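PDB 2VBF: branched-chain alpha-ketoacid decarboxylase from Lactococcus lactis, which probably decarboxylates branched-chain and aromatic alpha-keto acids to aldehydes, using thiamine diphosphate and a magnesium ion bound in each subunit. Local coordinates for residues 259-262 against 267-270; 170-175 against 183-188; 75-80 against 456-461. One frame throughout, in Å; residues are numbered along the deposited sequence.

Interaction 1. Residues 259-262 against 267-270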
loop_
_atom_site.group_PDB
_atom_site.type_symbol
_atom_site.label_atom_id
_atom_site.label_comp_id
_atom_site.label_asym_id
_atom_site.label_seq_id
_atom_site.Cartn_x
_atom_site.Cartn_y
_atom_site.Cartn_z
ATOM N N ILE A 259 26.408 0.680 29.188
ATOM C CA ILE A 259 25.803 0.623 27.854
ATOM C C ILE A 259 24.447 1.322 27.798
ATOM O O ILE A 259 23.642 1.264 28.734
ATOM C CB ILE A 259 25.669 -0.843 27.328
ATOM C CG1 ILE A 259 25.095 -0.867 25.893
ATOM C CG2 ILE A 259 24.795 -1.690 28.259
ATOM C CD1 ILE A 259 25.425 -2.113 25.110
ATOM N N THR A 260 24.236 1.994 26.672
ATOM C CA THR A 260 22.976 2.627 26.342
ATOM C C THR A 260 22.618 2.233 24.904
ATOM O O THR A 260 23.458 1.714 24.173
ATOM C CB THR A 260 23.079 4.170 26.519
ATOM O OG1 THR A 260 21.802 4.777 26.306
ATOM C CG2 THR A 260 24.135 4.790 25.600
ATOM N N THR A 261 21.353 2.418 24.539
ATOM C CA THR A 261 20.922 2.368 23.147
ATOM C C THR A 261 20.095 3.611 22.858
ATOM O O THR A 261 19.587 4.275 23.771
ATOM C CB THR A 261 20.074 1.103 22.808
ATOM O OG1 THR A 261 18.743 1.247 23.325
ATOM C CG2 THR A 261 20.712 -0.164 23.381
ATOM N N LEU A 262 19.961 3.931 21.581
ATOM C CA LEU A 262 18.953 4.901 21.153
ATOM C C LEU A 262 17.607 4.176 21.167
ATOM O O LEU A 262 17.541 2.955 21.369
ATOM C CB LEU A 262 19.257 5.415 19.740
ATOM C CG LEU A 262 20.657 5.959 19.450
ATOM C CD1 LEU A 262 20.693 6.512 18.031
ATOM C CD2 LEU A 262 21.066 7.015 20.454
ATOM N N SER A 267 16.575 -2.598 22.512
ATOM C CA SER A 267 16.729 -4.046 22.736
ATOM C C SER A 267 17.868 -4.671 21.915
ATOM O O SER A 267 17.980 -5.898 21.850
ATOM C CB SER A 267 15.406 -4.842 22.597
ATOM O OG SER A 267 15.046 -5.136 21.254
ATOM N N ALA A 268 18.731 -3.826 21.339
ATOM C CA ALA A 268 20.004 -4.279 20.753
ATOM C C ALA A 268 20.874 -4.985 21.805
ATOM O O ALA A 268 21.782 -5.726 21.466
ATOM C CB ALA A 268 20.765 -3.113 20.154
ATOM N N VAL A 269 20.614 -4.684 23.069
ATOM C CA VAL A 269 21.159 -5.420 24.208
ATOM C C VAL A 269 20.031 -5.690 25.191
ATOM O O VAL A 269 18.997 -5.031 25.143
ATOM C CB VAL A 269 22.282 -4.643 24.911
ATOM C CG1 VAL A 269 23.419 -4.383 23.924
ATOM C CG2 VAL A 269 21.746 -3.359 25.561
ATOM N N ASP A 270 20.243 -6.639 26.092
ATOM C CA ASP A 270 19.280 -6.953 27.145
ATOM C C ASP A 270 19.287 -5.826 28.172
ATOM O O ASP A 270 20.326 -5.528 28.763
ATOM C CB ASP A 270 19.656 -8.276 27.823
ATOM C CG ASP A 270 18.531 -8.837 28.673
ATOM O OD1 ASP A 270 18.026 -8.121 29.559
ATOM O OD2 ASP A 270 18.150 -10.004 28.434
HETATM O O HOH W 1 17.712 -1.102 24.534
#
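With CG1 trans to the backbone N (chi1 -177°) and the chain extended again at chi2, Ile-259 reaches out to set its CD1 against Val-269, whose own CG1 comes to meet it. The two side chains approach tip to tip, and CD1 of Ile-259 lies 3.3 Å from CG1 of Val-269, shorter than two methyls normally come, an approach that may partly reflect the model. The other branch of Val-269, CG2, is 3.9 Å from the same CD1 and also 4.0 Å from CG2 of Thr-261, these two side chains running past one another in opposing senses.

Thr-261 divides its work between its two branches. At chi1 76° its methyl faces Val-269 and the CB of Ala-268, while OG1 turns to the polar end of the contact. That hydroxyl donates to the carbonyl O of Leu-262 at 2.9 Å, tilted 33° from the carbonyl plane, and accepts from a water 2.8 Å away. The same water accepts from the backbone N of Ser-267, again at 2.8 Å, and so links strand 259-261 to the loop that follows it. A valine in place of Thr-261 would probably leave the water without its acceptor and the Leu-262 carbonyl without this donor.

Val-248 of helix 245-255 and Ala-235 of strand 231-235 add to the apolar side of this central-domain site, and OG of Ser-267 is hydrogen-bonded to the backbone N of Phe-418. The loop is thus held to its strand by close methyl contacts at one end and a single water bridge at the other, with no direct hydrogen bond between the segments.

Interaction 2. Residues 170-175 against 183-188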
loop_
_atom_site.group_PDB
_atom_site.type_symbol
_atom_site.label_atom_id
_atom_site.label_comp_id
_atom_site.label_asym_id
_atom_site.label_seq_id
_atom_site.Cartn_x
_atom_site.Cartn_y
_atom_site.Cartn_z
ATOM N N ASP A 170 21.554 -17.429 -5.561
ATOM C CA ASP A 170 22.660 -17.460 -4.635
ATOM C C ASP A 170 23.321 -16.089 -4.499
ATOM O O ASP A 170 23.668 -15.691 -3.399
ATOM C CB ASP A 170 23.656 -18.531 -5.064
ATOM C CG ASP A 170 23.142 -19.935 -4.796
ATOM O OD1 ASP A 170 22.019 -20.076 -4.264
ATOM O OD2 ASP A 170 23.860 -20.909 -5.103
ATOM N N ARG A 171 23.418 -15.364 -5.607
ATOM C CA ARG A 171 24.009 -14.034 -5.609
ATOM C C ARG A 171 23.202 -13.103 -4.717
ATOM O O ARG A 171 23.757 -12.432 -3.858
ATOM C CB ARG A 171 24.067 -13.447 -7.013
ATOM C CG ARG A 171 24.658 -12.017 -7.050
ATOM C CD ARG A 171 24.719 -11.444 -8.442
ATOM N NE ARG A 171 23.415 -11.192 -9.060
ATOM C CZ ARG A 171 22.640 -10.149 -8.785
ATOM N NH1 ARG A 171 22.993 -9.264 -7.860
ATOM N NH2 ARG A 171 21.500 -10.003 -9.433
ATOM N N VAL A 172 21.891 -13.065 -4.924
ATOM C CA VAL A 172 21.075 -12.097 -4.181
ATOM C C VAL A 172 20.949 -12.494 -2.702
ATOM O O VAL A 172 21.016 -11.626 -1.838
ATOM C CB VAL A 172 19.692 -11.849 -4.852
ATOM C CG1 VAL A 172 19.861 -11.478 -6.335
ATOM C CG2 VAL A 172 18.772 -13.060 -4.692
ATOM N N LEU A 173 20.810 -13.785 -2.399
ATOM C CA LEU A 173 20.712 -14.225 -1.013
ATOM C C LEU A 173 22.047 -14.111 -0.282
ATOM O O LEU A 173 22.079 -13.894 0.924
ATOM C CB LEU A 173 20.151 -15.649 -0.918
ATOM C CG LEU A 173 18.731 -15.836 -1.464
ATOM C CD1 LEU A 173 18.276 -17.274 -1.321
ATOM C CD2 LEU A 173 17.734 -14.911 -0.771
ATOM N N SER A 174 23.150 -14.270 -1.015
ATOM C CA SER A 174 24.471 -14.004 -0.446
ATOM C C SER A 174 24.583 -12.524 -0.070
ATOM O O SER A 174 25.126 -12.198 0.991
ATOM C CB SER A 174 25.579 -14.412 -1.422
ATOM O OG SER A 174 25.645 -15.826 -1.524
ATOM N N GLN A 175 24.039 -11.641 -0.911
ATOM C CA GLN A 175 23.976 -10.207 -0.587
ATOM C C GLN A 175 23.075 -9.952 0.625
ATOM O O GLN A 175 23.390 -9.114 1.466
ATOM C CB GLN A 175 23.527 -9.373 -1.783
ATOM C CG GLN A 175 23.876 -7.889 -1.685
ATOM C CD GLN A 175 25.376 -7.588 -1.763
ATOM O OE1 GLN A 175 26.224 -8.494 -1.941
ATOM N NE2 GLN A 175 25.712 -6.316 -1.667
ATOM N N VAL A 183 16.325 -7.921 -0.387
ATOM C CA VAL A 183 16.621 -8.253 -1.765
ATOM C C VAL A 183 15.341 -8.690 -2.457
ATOM O O VAL A 183 14.310 -8.921 -1.812
ATOM C CB VAL A 183 17.700 -9.335 -1.875
ATOM C CG1 VAL A 183 18.984 -8.838 -1.202
ATOM C CG2 VAL A 183 17.214 -10.654 -1.257
ATOM N N TYR A 184 15.436 -8.815 -3.772
ATOM C CA TYR A 184 14.272 -8.898 -4.661
ATOM C C TYR A 184 14.538 -9.928 -5.761
ATOM O O TYR A 184 15.565 -9.870 -6.436
ATOM C CB TYR A 184 14.044 -7.503 -5.226
ATOM C CG TYR A 184 12.996 -7.308 -6.311
ATOM C CD1 TYR A 184 11.809 -6.631 -6.031
ATOM C CD2 TYR A 184 13.231 -7.680 -7.632
ATOM C CE1 TYR A 184 10.871 -6.375 -7.032
ATOM C CE2 TYR A 184 12.304 -7.418 -8.637
ATOM C CZ TYR A 184 11.120 -6.781 -8.328
ATOM O OH TYR A 184 10.196 -6.505 -9.314
ATOM N N ILE A 185 13.593 -10.852 -5.928
ATOM C CA ILE A 185 13.689 -11.946 -6.892
ATOM C C ILE A 185 12.419 -11.961 -7.715
ATOM O O ILE A 185 11.343 -12.189 -7.174
ATOM C CB ILE A 185 13.876 -13.313 -6.186
ATOM C CG1 ILE A 185 15.173 -13.318 -5.360
ATOM C CG2 ILE A 185 13.842 -14.458 -7.195
ATOM C CD1 ILE A 185 15.345 -14.543 -4.462
ATOM N N ASN A 186 12.547 -11.663 -9.007
ATOM C CA ASN A 186 11.436 -11.742 -9.949
ATOM C C ASN A 186 11.498 -13.139 -10.564
ATOM O O ASN A 186 12.501 -13.509 -11.176
ATOM C CB ASN A 186 11.508 -10.593 -10.972
ATOM C CG ASN A 186 10.494 -10.713 -12.101
ATOM O OD1 ASN A 186 9.834 -9.725 -12.481
ATOM N ND2 ASN A 186 10.394 -11.891 -12.676
ATOM N N LEU A 187 10.419 -13.906 -10.373
ATOM C CA LEU A 187 10.345 -15.316 -10.752
ATOM C C LEU A 187 9.241 -15.565 -11.790
ATOM O O LEU A 187 8.057 -15.667 -11.435
ATOM C CB LEU A 187 10.050 -16.142 -9.504
ATOM C CG LEU A 187 9.909 -17.667 -9.623
ATOM C CD1 LEU A 187 11.233 -18.270 -10.022
ATOM C CD2 LEU A 187 9.463 -18.249 -8.304
ATOM N N PRO A 188 9.601 -15.637 -13.075
ATOM C CA PRO A 188 8.581 -15.970 -14.083
ATOM C C PRO A 188 7.959 -17.350 -13.839
ATOM O O PRO A 188 8.634 -18.244 -13.343
ATOM C CB PRO A 188 9.370 -15.929 -15.395
ATOM C CG PRO A 188 10.544 -14.989 -15.085
ATOM C CD PRO A 188 10.915 -15.364 -13.688
#
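Val-172 puts its CG2 methyl against Ile-185, 3.7 Å from CG1 and equally near CD1, the two side chains crossing at a slant. Beside it the Val-172 carbonyl O rests on the CG1 methyl of Val-183, 3.5 Å away, and the CB atoms of the two valines stand 4.4 Å apart. Leu-173 closes the group more loosely: its CD2 is 4.3 Å from CG2 of Val-183 and touches CD1 of Ile-185.

With chi1 at -61°, CG1 of Ile-185 lies trans to its carbonyl carbon, which carries the end of the side chain back to the helix. Segment 170-175 of helix 165-179 runs nearly antiparallel to strand 183-188, with 162° between the segment axes and 8.5 Å at their closest approach, as part of the connecting helix of the beta-alpha-beta crossover from strand 156-159 to strand 183-188. Within the helix, Ser-174 OG and Ser-174 N grip the carbonyl O of Asp-170 from opposite faces of its plane, OG at 2.7 Å. Further out, Leu-31 of helix 27-37 packs on Ile-185, and Asp-170 forms a salt bridge with Arg-34.

No hydrogen bond spans the two segments, so helix and strand are joined here by buried aliphatic contact, while the salt bridge of Asp-170 ties the helix to helix 27-37.

Interaction 3. Residues 75-80 against 456-461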
loop_
_atom_site.group_PDB
_atom_site.type_symbol
_atom_site.label_atom_id
_atom_site.label_comp_id
_atom_site.label_asym_id
_atom_site.label_seq_id
_atom_site.Cartn_x
_atom_site.Cartn_y
_atom_site.Cartn_z
ATOM N N ALA A 75 1.589 -7.727 4.206
ATOM C CA ALA A 75 2.531 -8.838 4.024
ATOM C C ALA A 75 3.969 -8.366 4.189
ATOM O O ALA A 75 4.757 -8.999 4.891
ATOM C CB ALA A 75 2.336 -9.515 2.618
ATOM N N SER A 76 4.287 -7.225 3.587
ATOM C CA SER A 76 5.634 -6.659 3.656
ATOM C C SER A 76 6.002 -6.228 5.089
ATOM O O SER A 76 7.095 -6.504 5.577
ATOM C CB SER A 76 5.772 -5.507 2.651
ATOM O OG SER A 76 5.094 -4.331 3.056
ATOM N N TYR A 77 5.051 -5.605 5.775
ATOM C CA TYR A 77 5.216 -5.245 7.174
ATOM C C TYR A 77 5.421 -6.491 8.045
ATOM O O TYR A 77 6.244 -6.505 8.968
ATOM C CB TYR A 77 3.980 -4.495 7.665
ATOM C CG TYR A 77 3.756 -3.077 7.150
ATOM C CD1 TYR A 77 4.804 -2.269 6.697
ATOM C CD2 TYR A 77 2.472 -2.516 7.205
ATOM C CE1 TYR A 77 4.569 -0.936 6.296
ATOM C CE2 TYR A 77 2.233 -1.213 6.802
ATOM C CZ TYR A 77 3.280 -0.432 6.352
ATOM O OH TYR A 77 3.018 0.860 5.967
ATOM N N MET A 78 4.617 -7.508 7.769
ATOM C CA MET A 78 4.671 -8.752 8.536
ATOM C C MET A 78 6.010 -9.450 8.377
ATOM O O MET A 78 6.583 -9.905 9.366
ATOM C CB MET A 78 3.543 -9.689 8.127
ATOM C CG MET A 78 3.346 -10.867 9.085
ATOM S SD MET A 78 1.746 -11.721 8.933
ATOM C CE MET A 78 0.631 -10.418 9.434
ATOM N N ALA A 79 6.486 -9.517 7.135
ATOM C CA ALA A 79 7.809 -10.081 6.830
ATOM C C ALA A 79 8.937 -9.321 7.550
ATOM O O ALA A 79 9.874 -9.924 8.085
ATOM C CB ALA A 79 8.035 -10.111 5.326
ATOM N N ASP A 80 8.826 -7.995 7.603
ATOM C CA ASP A 80 9.778 -7.164 8.330
ATOM C C ASP A 80 9.809 -7.536 9.834
ATOM O O ASP A 80 10.870 -7.831 10.373
ATOM C CB ASP A 80 9.441 -5.683 8.078
ATOM C CG ASP A 80 10.392 -4.716 8.738
ATOM O OD1 ASP A 80 10.580 -4.777 9.967
ATOM O OD2 ASP A 80 10.882 -3.822 8.013
ATOM N N GLN A 456 -6.133 1.737 11.824
ATOM C CA GLN A 456 -7.026 1.853 10.689
ATOM C C GLN A 456 -6.319 1.585 9.339
ATOM O O GLN A 456 -6.963 1.205 8.367
ATOM C CB GLN A 456 -7.705 3.218 10.688
ATOM C CG GLN A 456 -8.665 3.426 11.872
ATOM C CD GLN A 456 -9.722 4.489 11.628
ATOM O OE1 GLN A 456 -9.885 4.970 10.514
ATOM N NE2 GLN A 456 -10.472 4.844 12.685
ATOM N N LEU A 457 -5.001 1.744 9.288
ATOM C CA LEU A 457 -4.264 1.483 8.043
ATOM C C LEU A 457 -4.083 -0.005 7.719
ATOM O O LEU A 457 -3.936 -0.369 6.546
ATOM C CB LEU A 457 -2.882 2.134 8.030
ATOM C CG LEU A 457 -2.845 3.662 7.894
ATOM C CD1 LEU A 457 -2.870 4.304 9.275
ATOM C CD2 LEU A 457 -1.629 4.149 7.091
ATOM N N THR A 458 -4.069 -0.861 8.747
ATOM C CA THR A 458 -3.646 -2.272 8.585
ATOM C C THR A 458 -4.534 -3.301 9.319
ATOM O O THR A 458 -4.168 -4.481 9.427
ATOM C CB THR A 458 -2.173 -2.473 9.061
ATOM O OG1 THR A 458 -2.058 -2.089 10.434
ATOM C CG2 THR A 458 -1.170 -1.669 8.201
ATOM N N VAL A 459 -5.729 -2.871 9.730
ATOM C CA VAL A 459 -6.660 -3.676 10.519
ATOM C C VAL A 459 -6.999 -5.053 9.933
ATOM O O VAL A 459 -7.273 -5.987 10.683
ATOM C CB VAL A 459 -7.985 -2.882 10.767
ATOM C CG1 VAL A 459 -8.764 -2.749 9.473
ATOM C CG2 VAL A 459 -8.833 -3.563 11.851
ATOM N N GLN A 460 -6.952 -5.204 8.607
ATOM C CA GLN A 460 -7.438 -6.437 7.973
ATOM C C GLN A 460 -6.631 -7.685 8.314
ATOM O O GLN A 460 -7.130 -8.803 8.097
ATOM C CB GLN A 460 -7.620 -6.299 6.456
ATOM C CG GLN A 460 -6.429 -5.735 5.702
ATOM C CD GLN A 460 -6.499 -4.229 5.593
ATOM O OE1 GLN A 460 -5.899 -3.499 6.393
ATOM N NE2 GLN A 460 -7.275 -3.756 4.640
ATOM N N GLU A 461 -5.423 -7.540 8.873
ATOM C CA GLU A 461 -4.660 -8.740 9.288
ATOM C C GLU A 461 -5.196 -9.374 10.584
ATOM O O GLU A 461 -4.694 -10.405 11.036
ATOM C CB GLU A 461 -3.165 -8.471 9.408
ATOM C CG GLU A 461 -2.491 -8.002 8.101
ATOM C CD GLU A 461 -2.932 -8.747 6.858
ATOM O OE1 GLU A 461 -2.862 -9.992 6.861
ATOM O OE2 GLU A 461 -3.349 -8.091 5.867
#
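Segment 75-80 of helix 72-86 faces segment 456-461; the nearest CA atoms, those of Tyr-77 and Thr-458, are 9.5 Å apart, and side chains bridge the distance. Thr-458 sends its CG2 methyl to the edge of the Tyr-77 ring, in the ring plane, 3.7 Å from CE2 and 3.9 Å from CD2. The two side chains cross at about a right angle, and the methyl meets the rim of the ring instead of lying over a face. At chi1 59° Thr-458 has CG2 trans to its carbonyl carbon, with the methyl turned to the tyrosine while OG1 bonds to the carbonyl O of Gly-428. The phenol OH of Tyr-77 bonds to OG of Ser-426, and Pro-432 touches both Tyr-77 and Thr-458.

A second, looser meeting lies alongside: CE of Met-78 comes 4.2 Å from CG of Glu-461. The methionine chain is bent at chi3 (-65°) to bring CE there. Only the aliphatic part of Glu-461 takes part in this touch; OE1 bonds to ND2 of Asn-69 and the backbone N of Ala-70, OE2 to ND2 of Asn-74.

The two segments belong to the N-terminal and C-terminal thiamine diphosphate-binding regions of one chain. The Tyr-77 side chain lies about 5 Å from a bound thiamine diphosphate; Leu-457 also touches a thiamine diphosphate. Close by, the carbonyl O of Leu-457 bonds to Asn-71 of the second subunit, so the contact sits beside the dimer interface. Between the segments themselves the touch is apolar, and the buried hydroxyls and carboxylate find polar partners outside them, the carboxylate partly on Asn-74 of helix 72-86 itself.

From the N terminus, the chain first passes 75-80, the opening half of interaction 3, which finds its partner only at 456-461, so that a loop of 375 residues is closed between the N-terminal and C-terminal cofactor-binding regions. Interactions 2 and 1 both nest inside that loop, one after the other. Interaction 2 closes a loop of seven residues, the end of helix 165-179 and the link to strand 183-188, within the first parallel sheet's crossover unit. Interaction 1 closes a still shorter loop beside strand 259-261 of the central domain's mixed sheet. None touch: the centres of interactions 1 and 3 are 27 Å apart, on opposite sides of the chain's centre.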